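Local coordinates for protein AlyGC (Glaciecola chathamensis, PDB 5GKD) that cleaves alginate as a lyase of polysaccharide lyase family 6, probably by beta-elimination at a site that holds calcium, at residues Asn549-Asn554 / Asp579-His584; Asn611-Asp616 / Ile644-Gly649; Asn169-Arg174 / Asn204-Cys209. One frame throughout, in Å; residues are numbered along the deposited sequence.

In the fold
All three contacts join strands of successive coils in parallel beta-helices, but they fall in two different ones. Contacts 1 and 2 lie in the C-terminal beta-helix, with centres about 10 Å apart. They are linked directly: Phe582 N of contact 1 bonds to Asn613 O of contact 2 at 2.8 Å. Contact 3 lies in the N-terminal beta-helix, its centre about 41 Å from that of contact 1 and 43 Å from that of contact 2. Its beta-helix, not its own residues, binds the ligands. Its two segments run on toward the calcium ligands Asn180, Glu183, Glu212 and Glu214, and the Arg174 side chain is about 10 Å from the calcium ion. Glu214 also borders the carbonate pocket.

Contact 1. Residues Asn549-Asn554 / Asp579-His584; sequences NSTFEN and DSQFKH
The rings of Phe552 and Phe582 lie side by side, nearly parallel at 18° but slid apart, with centroids 5.2 Å apart. Overlap is slight, and the closest touch is Phe552 CD1 to Phe582 CE2 at 3.4 Å. Gln581 O sits at the edge of the Phe552 ring, and Phe563 meets both rings edge-to-face. The two rings point the same way because each has CG anti to the carbonyl carbon (chi1 -53° and -54°). An alanine in place of Phe582 would probably open a gap beside Phe552 and leave Phe563 without one of its ring partners. The His584 ring carries Lys583 CG over one face. Its plane is nearly parallel to that of the Asn554 amide, whose OD1 is 3.7 Å from His584 CD2. Asn554 ND2 bonds to Asp519 OD1, and His584 ND1 to Asp616 OD2. On the face with Thr551, Thr551 OG1 packs on Gln581 CG at 3.6 Å. Ser580 OG takes the N-H of Ser550 at 3.2 Å and also bonds to Gln578 O. Backbone hydrogen bonds of a parallel strand pair follow, such as Gln581 N to Ser550 O at 2.8 Å. The two strands belong to neighbouring coils of a parallel beta-helix. Strand 517-519 flanks strand 551-555 on one side, and strand 613-617 flanks strand 581-585 on the other.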
loop_
_atom_site.group_PDB
_atom_site.type_symbol
_atom_site.label_atom_id
_atom_site.label_comp_id
_atom_site.label_asym_id
_atom_site.label_seq_id
_atom_site.Cartn_x
_atom_site.Cartn_y
_atom_site.Cartn_z
ATOM N N ASN A 549 -7.624 -29.279 7.173
ATOM C CA ASN A 549 -8.317 -29.884 8.315
ATOM C C ASN A 549 -8.722 -28.859 9.368
ATOM O O ASN A 549 -8.801 -29.186 10.553
ATOM C CB ASN A 549 -7.455 -30.967 8.973
ATOM C CG ASN A 549 -6.884 -31.942 7.970
ATOM O OD1 ASN A 549 -5.671 -32.094 7.862
ATOM N ND2 ASN A 549 -7.756 -32.604 7.229
ATOM N N SER A 550 -8.978 -27.616 8.976
ATOM C CA SER A 550 -9.173 -26.574 9.965
ATOM C C SER A 550 -10.576 -26.001 9.875
ATOM O O SER A 550 -11.275 -26.149 8.876
ATOM C CB SER A 550 -8.131 -25.457 9.804
ATOM O OG SER A 550 -6.829 -25.972 9.986
ATOM N N THR A 551 -10.971 -25.325 10.940
ATOM C CA THR A 551 -12.304 -24.768 11.057
ATOM C C THR A 551 -12.202 -23.323 11.515
ATOM O O THR A 551 -11.448 -23.011 12.438
ATOM C CB THR A 551 -13.155 -25.577 12.056
ATOM O OG1 THR A 551 -13.154 -26.950 11.665
ATOM C CG2 THR A 551 -14.584 -25.061 12.085
ATOM N N PHE A 552 -12.976 -22.452 10.879
ATOM C CA PHE A 552 -12.914 -21.023 11.152
ATOM C C PHE A 552 -14.343 -20.520 11.248
ATOM O O PHE A 552 -15.101 -20.643 10.283
ATOM C CB PHE A 552 -12.132 -20.283 10.049
ATOM C CG PHE A 552 -10.754 -20.858 9.788
ATOM C CD1 PHE A 552 -10.580 -21.866 8.857
ATOM C CD2 PHE A 552 -9.641 -20.391 10.476
ATOM C CE1 PHE A 552 -9.340 -22.393 8.616
ATOM C CE2 PHE A 552 -8.399 -20.928 10.242
ATOM C CZ PHE A 552 -8.246 -21.934 9.313
ATOM N N GLU A 553 -14.714 -19.964 12.401
ATOM C CA GLU A 553 -16.103 -19.626 12.667
ATOM C C GLU A 553 -16.238 -18.255 13.299
ATOM O O GLU A 553 -15.351 -17.788 14.016
ATOM C CB GLU A 553 -16.766 -20.625 13.617
ATOM C CG GLU A 553 -17.089 -21.954 13.006
ATOM C CD GLU A 553 -17.853 -22.842 13.971
ATOM O OE1 GLU A 553 -18.007 -22.446 15.152
ATOM O OE2 GLU A 553 -18.301 -23.928 13.545
ATOM N N ASN A 554 -17.393 -17.641 13.056
ATOM C CA ASN A 554 -17.840 -16.463 13.795
ATOM C C ASN A 554 -16.958 -15.247 13.513
ATOM O O ASN A 554 -16.598 -14.492 14.419
ATOM C CB ASN A 554 -17.913 -16.764 15.293
ATOM C CG ASN A 554 -18.911 -17.871 15.609
ATOM O OD1 ASN A 554 -20.001 -17.916 15.040
ATOM N ND2 ASN A 554 -18.529 -18.778 16.503
ATOM N N ASP A 579 -9.994 -29.761 2.918
ATOM C CA ASP A 579 -10.726 -30.406 4.016
ATOM C C ASP A 579 -10.953 -29.457 5.191
ATOM O O ASP A 579 -10.645 -29.780 6.333
ATOM C CB ASP A 579 -9.983 -31.665 4.490
ATOM C CG ASP A 579 -9.600 -32.590 3.340
ATOM O OD1 ASP A 579 -10.507 -33.044 2.628
ATOM O OD2 ASP A 579 -8.395 -32.855 3.135
ATOM N N SER A 580 -11.484 -28.267 4.910
ATOM C CA SER A 580 -11.604 -27.224 5.921
ATOM C C SER A 580 -13.005 -26.623 5.908
ATOM O O SER A 580 -13.712 -26.667 4.897
ATOM C CB SER A 580 -10.537 -26.119 5.717
ATOM O OG SER A 580 -9.227 -26.641 5.900
ATOM N N GLN A 581 -13.418 -26.070 7.046
ATOM C CA GLN A 581 -14.764 -25.532 7.179
ATOM C C GLN A 581 -14.719 -24.063 7.560
ATOM O O GLN A 581 -13.879 -23.644 8.357
ATOM C CB GLN A 581 -15.585 -26.281 8.232
ATOM C CG GLN A 581 -15.031 -27.635 8.640
ATOM C CD GLN A 581 -14.913 -28.616 7.506
ATOM O OE1 GLN A 581 -15.751 -28.665 6.655
ATOM N NE2 GLN A 581 -13.880 -29.411 7.500
ATOM N N PHE A 582 -15.658 -23.295 7.021
ATOM C CA PHE A 582 -15.741 -21.867 7.270
ATOM C C PHE A 582 -17.199 -21.531 7.497
ATOM O O PHE A 582 -18.041 -21.904 6.674
ATOM C CB PHE A 582 -15.190 -21.068 6.077
ATOM C CG PHE A 582 -13.799 -21.472 5.665
ATOM C CD1 PHE A 582 -13.583 -22.608 4.907
ATOM C CD2 PHE A 582 -12.703 -20.711 6.039
ATOM C CE1 PHE A 582 -12.301 -22.979 4.538
ATOM C CE2 PHE A 582 -11.422 -21.075 5.670
ATOM C CZ PHE A 582 -11.219 -22.200 4.912
ATOM N N LYS A 583 -17.508 -20.830 8.566
ATOM C CA LYS A 583 -18.872 -20.483 8.837
ATOM C C LYS A 583 -19.085 -19.140 9.510
ATOM O O LYS A 583 -18.424 -18.825 10.444
ATOM C CB LYS A 583 -19.518 -21.584 9.666
ATOM C CG LYS A 583 -21.015 -21.486 9.766
ATOM C CD LYS A 583 -21.638 -22.731 10.379
ATOM C CE LYS A 583 -22.819 -23.213 9.568
ATOM N NZ LYS A 583 -23.929 -23.738 10.401
ATOM N N HIS A 584 -20.042 -18.381 9.020
ATOM C CA HIS A 584 -20.416 -17.076 9.552
ATOM C C HIS A 584 -19.365 -15.995 9.424
ATOM O O HIS A 584 -18.774 -15.612 10.398
ATOM C CB HIS A 584 -20.897 -17.132 11.006
ATOM C CG HIS A 584 -21.931 -18.173 11.278
ATOM N ND1 HIS A 584 -23.160 -18.192 10.666
ATOM C CD2 HIS A 584 -21.925 -19.220 12.124
ATOM C CE1 HIS A 584 -23.857 -19.211 11.115
ATOM N NE2 HIS A 584 -23.131 -19.849 12.001
#

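Contact 2. Residues Asn611-Asp616 / Ile644-Gly649; sequences NSNVSD and IFNEVG
Val614 has CG1 anti to its backbone N (chi1 176°), which sends its two methyls to different partners. CG1 goes to Val648, where it meets CG2 at 3.9 Å. CG2 goes to Phe645, together with CB. Phe645 has CG beside its own backbone N (chi1 -51°), and this brings the ring edge to Val614. Val614 CB lies in the plane of that ring, 3.9 Å from Phe645 CD1. The valine therefore meets the ring at its edge and does not stack on it. These three side chains are buried. Phe645 also meets the ring of Phe675, and Ile621 packs on both Phe645 and Val648.

The two segments are equivalent parts of successive coils in a parallel beta-helix, consistent with the right-handed fold of the pectate lyase-like clan to which the N-terminal part of the chain belongs. Their short strands run side by side in register. Four backbone bonds join them: Ile644 N to Ser612 O, Val614 N to Ile644 O, Asn646 N to Val614 O at 2.8 Å, and Asp616 N to Asn646 O at 2.9 Å. The chain turns a corner at Asp616 and at Glu647.

The other face carries mixed polar and apolar side chains. Asn613 crosses Ile644, and its ND2 touches Ile644 CB at 3.6 Å. Ser615 OG rests against Asn646 CB, also at 3.6 Å. The polar end of Asn646 is engaged further along the helix, where its OD1 accepts a bond from Asn676 ND2.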
loop_
_atom_site.group_PDB
_atom_site.type_symbol
_atom_site.label_atom_id
_atom_site.label_comp_id
_atom_site.label_asym_id
_atom_site.label_seq_id
_atom_site.Cartn_x
_atom_site.Cartn_y
_atom_site.Cartn_z
ATOM N N ASN A 611 -12.565 -30.137 -1.185
ATOM C CA ASN A 611 -13.120 -30.947 -0.096
ATOM C C ASN A 611 -13.440 -30.106 1.130
ATOM O O ASN A 611 -13.264 -30.539 2.266
ATOM C CB ASN A 611 -12.176 -32.089 0.281
ATOM C CG ASN A 611 -11.910 -33.038 -0.877
ATOM O OD1 ASN A 611 -12.826 -33.403 -1.627
ATOM N ND2 ASN A 611 -10.649 -33.436 -1.033
ATOM N N SER A 612 -13.900 -28.892 0.902
ATOM C CA SER A 612 -14.080 -27.947 1.983
ATOM C C SER A 612 -15.529 -27.505 2.029
ATOM O O SER A 612 -16.321 -27.805 1.138
ATOM C CB SER A 612 -13.133 -26.752 1.815
ATOM O OG SER A 612 -11.795 -27.192 1.951
ATOM N N ASN A 613 -15.866 -26.779 3.085
ATOM C CA ASN A 613 -17.243 -26.402 3.339
ATOM C C ASN A 613 -17.289 -24.959 3.815
ATOM O O ASN A 613 -16.588 -24.587 4.756
ATOM C CB ASN A 613 -17.864 -27.352 4.373
ATOM C CG ASN A 613 -19.351 -27.254 4.416
ATOM O OD1 ASN A 613 -19.895 -26.235 4.821
ATOM N ND2 ASN A 613 -20.031 -28.308 3.985
ATOM N N VAL A 614 -18.111 -24.155 3.154
ATOM C CA VAL A 614 -18.244 -22.732 3.426
ATOM C C VAL A 614 -19.724 -22.417 3.557
ATOM O O VAL A 614 -20.500 -22.709 2.639
ATOM C CB VAL A 614 -17.627 -21.876 2.305
ATOM C CG1 VAL A 614 -17.866 -20.394 2.578
ATOM C CG2 VAL A 614 -16.144 -22.183 2.130
ATOM N N SER A 615 -20.114 -21.791 4.669
ATOM C CA SER A 615 -21.523 -21.522 4.927
ATOM C C SER A 615 -21.713 -20.166 5.591
ATOM O O SER A 615 -21.012 -19.834 6.552
ATOM C CB SER A 615 -22.119 -22.623 5.810
ATOM O OG SER A 615 -23.517 -22.464 5.914
ATOM N N ASP A 616 -22.676 -19.397 5.083
ATOM C CA ASP A 616 -23.039 -18.083 5.622
ATOM C C ASP A 616 -21.866 -17.100 5.518
ATOM O O ASP A 616 -21.394 -16.526 6.505
ATOM C CB ASP A 616 -23.553 -18.208 7.066
ATOM C CG ASP A 616 -24.140 -16.913 7.591
ATOM O OD1 ASP A 616 -24.572 -16.071 6.765
ATOM O OD2 ASP A 616 -24.166 -16.727 8.832
ATOM N N ILE A 644 -18.698 -27.766 -0.780
ATOM C CA ILE A 644 -20.085 -27.409 -0.548
ATOM C C ILE A 644 -20.106 -25.969 -0.081
ATOM O O ILE A 644 -19.502 -25.637 0.945
ATOM C CB ILE A 644 -20.757 -28.334 0.480
ATOM C CG1 ILE A 644 -20.826 -29.765 -0.054
ATOM C CG2 ILE A 644 -22.149 -27.828 0.835
ATOM C CD1 ILE A 644 -19.579 -30.579 0.221
ATOM N N PHE A 645 -20.793 -25.117 -0.828
ATOM C CA PHE A 645 -20.923 -23.703 -0.509
ATOM C C PHE A 645 -22.392 -23.408 -0.231
ATOM O O PHE A 645 -23.235 -23.606 -1.111
ATOM C CB PHE A 645 -20.415 -22.822 -1.663
ATOM C CG PHE A 645 -19.026 -23.174 -2.185
ATOM C CD1 PHE A 645 -17.890 -22.992 -1.400
ATOM C CD2 PHE A 645 -18.855 -23.598 -3.495
ATOM C CE1 PHE A 645 -16.616 -23.275 -1.897
ATOM C CE2 PHE A 645 -17.584 -23.890 -4.000
ATOM C CZ PHE A 645 -16.462 -23.721 -3.194
ATOM N N ASN A 646 -22.703 -22.927 0.980
ATOM C CA ASN A 646 -24.072 -22.575 1.358
ATOM C C ASN A 646 -24.183 -21.099 1.703
ATOM O O ASN A 646 -23.382 -20.579 2.487
ATOM C CB ASN A 646 -24.579 -23.384 2.564
ATOM C CG ASN A 646 -24.411 -24.879 2.395
ATOM O OD1 ASN A 646 -25.183 -25.528 1.683
ATOM N ND2 ASN A 646 -23.427 -25.447 3.094
ATOM N N GLU A 647 -25.202 -20.441 1.155
ATOM C CA GLU A 647 -25.518 -19.045 1.471
ATOM C C GLU A 647 -24.273 -18.159 1.357
ATOM O O GLU A 647 -23.825 -17.536 2.318
ATOM C CB GLU A 647 -26.144 -18.938 2.864
ATOM C CG GLU A 647 -27.405 -19.765 3.080
ATOM C CD GLU A 647 -28.666 -19.088 2.554
ATOM O OE1 GLU A 647 -28.594 -17.924 2.090
ATOM O OE2 GLU A 647 -29.744 -19.719 2.628
ATOM N N VAL A 648 -23.714 -18.109 0.151
ATOM C CA VAL A 648 -22.432 -17.458 -0.098
ATOM C C VAL A 648 -22.624 -16.316 -1.089
ATOM O O VAL A 648 -23.310 -16.473 -2.104
ATOM C CB VAL A 648 -21.388 -18.462 -0.620
ATOM C CG1 VAL A 648 -20.140 -17.738 -1.076
ATOM C CG2 VAL A 648 -21.057 -19.480 0.447
ATOM N N GLY A 649 -22.027 -15.164 -0.786
ATOM C CA GLY A 649 -21.872 -14.100 -1.756
ATOM C C GLY A 649 -22.983 -13.080 -1.843
ATOM O O GLY A 649 -22.898 -12.177 -2.679
#

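Contact 3. Residues Asn169-Arg174 / Asn204-Cys209; sequences NYFGPR and NYFDRC
Asn169 and Asn204 begin the polar contacts, with their amide planes almost parallel. Asn204 OD1 accepts from Asn169 N and from Asn169 ND2, each at 3.0 Å, and the two donors come from opposite faces of its plane. Asn204 ND2 goes on to Asn228 OD1, and Asn169 ND2 also bonds to Phe135 O. This is the asparagine stack known from parallel beta-helices. Backbone bonds continue the pairing, among them Asp207 N to Phe171 O at 2.8 Å.

Aromatic packing fills the face with Phe171. Its ring is slid along that of Phe206, with planes 17° apart. Phe171 CD2 lies over one face of the Phe206 ring, 3.4 Å from CE2. Phe230 stacks on Phe206 in turn.

The charged pair is Asp207 and Arg208, joined by a salt bridge. Tyr170 OH donates to Asp207 OD2 at 2.6 Å, on its anti lone pair. Arg208 NH1 meets the same oxygen from the syn side at 2.9 Å, and Pro173 CG packs over a face of that guanidinium. Arg208 NH2 also forms a salt bridge with Glu431. With two donors on OD2, the buried carboxylate is likely to stay ionised and to polarise the Tyr170 hydroxyl.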
loop_
_atom_site.group_PDB
_atom_site.type_symbol
_atom_site.label_atom_id
_atom_site.label_comp_id
_atom_site.label_asym_id
_atom_site.label_seq_id
_atom_site.Cartn_x
_atom_site.Cartn_y
_atom_site.Cartn_z
ATOM N N ASN A 169 28.260 -18.562 -16.770
ATOM C CA ASN A 169 27.621 -17.975 -15.606
ATOM C C ASN A 169 26.612 -18.947 -15.013
ATOM O O ASN A 169 26.015 -19.772 -15.720
ATOM C CB ASN A 169 26.930 -16.669 -15.969
ATOM C CG ASN A 169 27.914 -15.615 -16.428
ATOM O OD1 ASN A 169 28.720 -15.137 -15.636
ATOM N ND2 ASN A 169 27.858 -15.253 -17.707
ATOM N N TYR A 170 26.454 -18.878 -13.698
ATOM C CA TYR A 170 25.383 -19.581 -13.005
ATOM C C TYR A 170 24.253 -18.592 -12.803
ATOM O O TYR A 170 24.359 -17.674 -11.984
ATOM C CB TYR A 170 25.846 -20.161 -11.675
ATOM C CG TYR A 170 24.737 -20.834 -10.863
ATOM C CD1 TYR A 170 24.067 -21.954 -11.349
ATOM C CD2 TYR A 170 24.390 -20.359 -9.604
ATOM C CE1 TYR A 170 23.068 -22.574 -10.608
ATOM C CE2 TYR A 170 23.405 -20.961 -8.858
ATOM C CZ TYR A 170 22.735 -22.061 -9.364
ATOM O OH TYR A 170 21.750 -22.648 -8.611
ATOM N N PHE A 171 23.189 -18.760 -13.574
ATOM C CA PHE A 171 21.949 -18.040 -13.331
ATOM C C PHE A 171 21.106 -18.940 -12.441
ATOM O O PHE A 171 20.413 -19.848 -12.920
ATOM C CB PHE A 171 21.251 -17.683 -14.637
ATOM C CG PHE A 171 22.024 -16.700 -15.492
ATOM C CD1 PHE A 171 22.072 -15.360 -15.162
ATOM C CD2 PHE A 171 22.692 -17.118 -16.632
ATOM C CE1 PHE A 171 22.784 -14.449 -15.948
ATOM C CE2 PHE A 171 23.404 -16.203 -17.419
ATOM C CZ PHE A 171 23.448 -14.878 -17.070
ATOM N N GLY A 172 21.189 -18.696 -11.130
ATOM C CA GLY A 172 20.490 -19.484 -10.156
ATOM C C GLY A 172 19.017 -19.153 -10.088
ATOM O O GLY A 172 18.499 -18.314 -10.816
ATOM N N PRO A 173 18.330 -19.832 -9.180
ATOM C CA PRO A 173 16.869 -19.710 -9.078
ATOM C C PRO A 173 16.366 -18.271 -9.007
ATOM O O PRO A 173 16.859 -17.448 -8.237
ATOM C CB PRO A 173 16.553 -20.479 -7.793
ATOM C CG PRO A 173 17.619 -21.573 -7.754
ATOM C CD PRO A 173 18.869 -20.925 -8.340
ATOM N N ARG A 174 15.370 -17.973 -9.834
ATOM C CA ARG A 174 14.673 -16.697 -9.811
ATOM C C ARG A 174 13.195 -17.011 -9.661
ATOM O O ARG A 174 12.617 -17.645 -10.550
ATOM C CB ARG A 174 14.894 -15.859 -11.069
ATOM C CG ARG A 174 13.974 -14.653 -11.052
ATOM C CD ARG A 174 14.305 -13.575 -12.039
ATOM N NE ARG A 174 13.388 -12.463 -11.823
ATOM C CZ ARG A 174 13.539 -11.241 -12.310
ATOM N NH1 ARG A 174 14.583 -10.943 -13.067
ATOM N NH2 ARG A 174 12.634 -10.313 -12.022
ATOM N N ASN A 204 26.274 -21.074 -20.359
ATOM C CA ASN A 204 25.675 -20.684 -19.095
ATOM C C ASN A 204 24.700 -21.756 -18.626
ATOM O O ASN A 204 24.176 -22.541 -19.414
ATOM C CB ASN A 204 24.952 -19.345 -19.215
ATOM C CG ASN A 204 25.826 -18.282 -19.795
ATOM O OD1 ASN A 204 26.638 -17.680 -19.086
ATOM N ND2 ASN A 204 25.688 -18.048 -21.092
ATOM N N TYR A 205 24.460 -21.765 -17.327
ATOM C CA TYR A 205 23.545 -22.698 -16.688
ATOM C C TYR A 205 22.415 -21.880 -16.083
ATOM O O TYR A 205 22.655 -21.029 -15.213
ATOM C CB TYR A 205 24.279 -23.517 -15.627
ATOM C CG TYR A 205 23.571 -24.775 -15.231
ATOM C CD1 TYR A 205 22.571 -24.747 -14.287
ATOM C CD2 TYR A 205 23.891 -26.001 -15.818
ATOM C CE1 TYR A 205 21.919 -25.876 -13.916
ATOM C CE2 TYR A 205 23.245 -27.148 -15.449
ATOM C CZ TYR A 205 22.251 -27.078 -14.499
ATOM O OH TYR A 205 21.552 -28.190 -14.108
ATOM N N PHE A 206 21.204 -22.106 -16.570
ATOM C CA PHE A 206 20.001 -21.464 -16.064
ATOM C C PHE A 206 19.246 -22.478 -15.199
ATOM O O PHE A 206 18.639 -23.426 -15.715
ATOM C CB PHE A 206 19.125 -20.964 -17.205
ATOM C CG PHE A 206 19.770 -19.921 -18.075
ATOM C CD1 PHE A 206 20.660 -20.281 -19.062
ATOM C CD2 PHE A 206 19.464 -18.576 -17.915
ATOM C CE1 PHE A 206 21.251 -19.316 -19.888
ATOM C CE2 PHE A 206 20.051 -17.615 -18.745
ATOM C CZ PHE A 206 20.944 -17.986 -19.721
ATOM N N ASP A 207 19.291 -22.272 -13.901
ATOM C CA ASP A 207 18.797 -23.206 -12.887
ATOM C C ASP A 207 17.530 -22.604 -12.279
ATOM O O ASP A 207 17.609 -21.660 -11.489
ATOM C CB ASP A 207 19.881 -23.436 -11.836
ATOM C CG ASP A 207 19.467 -24.420 -10.737
ATOM O OD1 ASP A 207 18.613 -25.307 -10.973
ATOM O OD2 ASP A 207 20.034 -24.318 -9.639
ATOM N N ARG A 208 16.371 -23.151 -12.659
ATOM C CA ARG A 208 15.069 -22.724 -12.156
ATOM C C ARG A 208 14.853 -21.219 -12.302
ATOM O O ARG A 208 14.406 -20.536 -11.379
ATOM C CB ARG A 208 14.880 -23.145 -10.709
ATOM C CG ARG A 208 14.784 -24.639 -10.509
ATOM C CD ARG A 208 16.023 -25.104 -9.839
ATOM N NE ARG A 208 15.803 -25.516 -8.488
ATOM C CZ ARG A 208 16.758 -25.615 -7.573
ATOM N NH1 ARG A 208 18.019 -25.304 -7.855
ATOM N NH2 ARG A 208 16.430 -26.024 -6.364
ATOM N N CYS A 209 15.200 -20.691 -13.475
ATOM C CA CYS A 209 14.915 -19.290 -13.768
ATOM C C CYS A 209 13.440 -19.210 -14.126
ATOM O O CYS A 209 13.038 -19.563 -15.235
ATOM C CB CYS A 209 15.830 -18.775 -14.877
ATOM S SG CYS A 209 17.581 -18.788 -14.356
#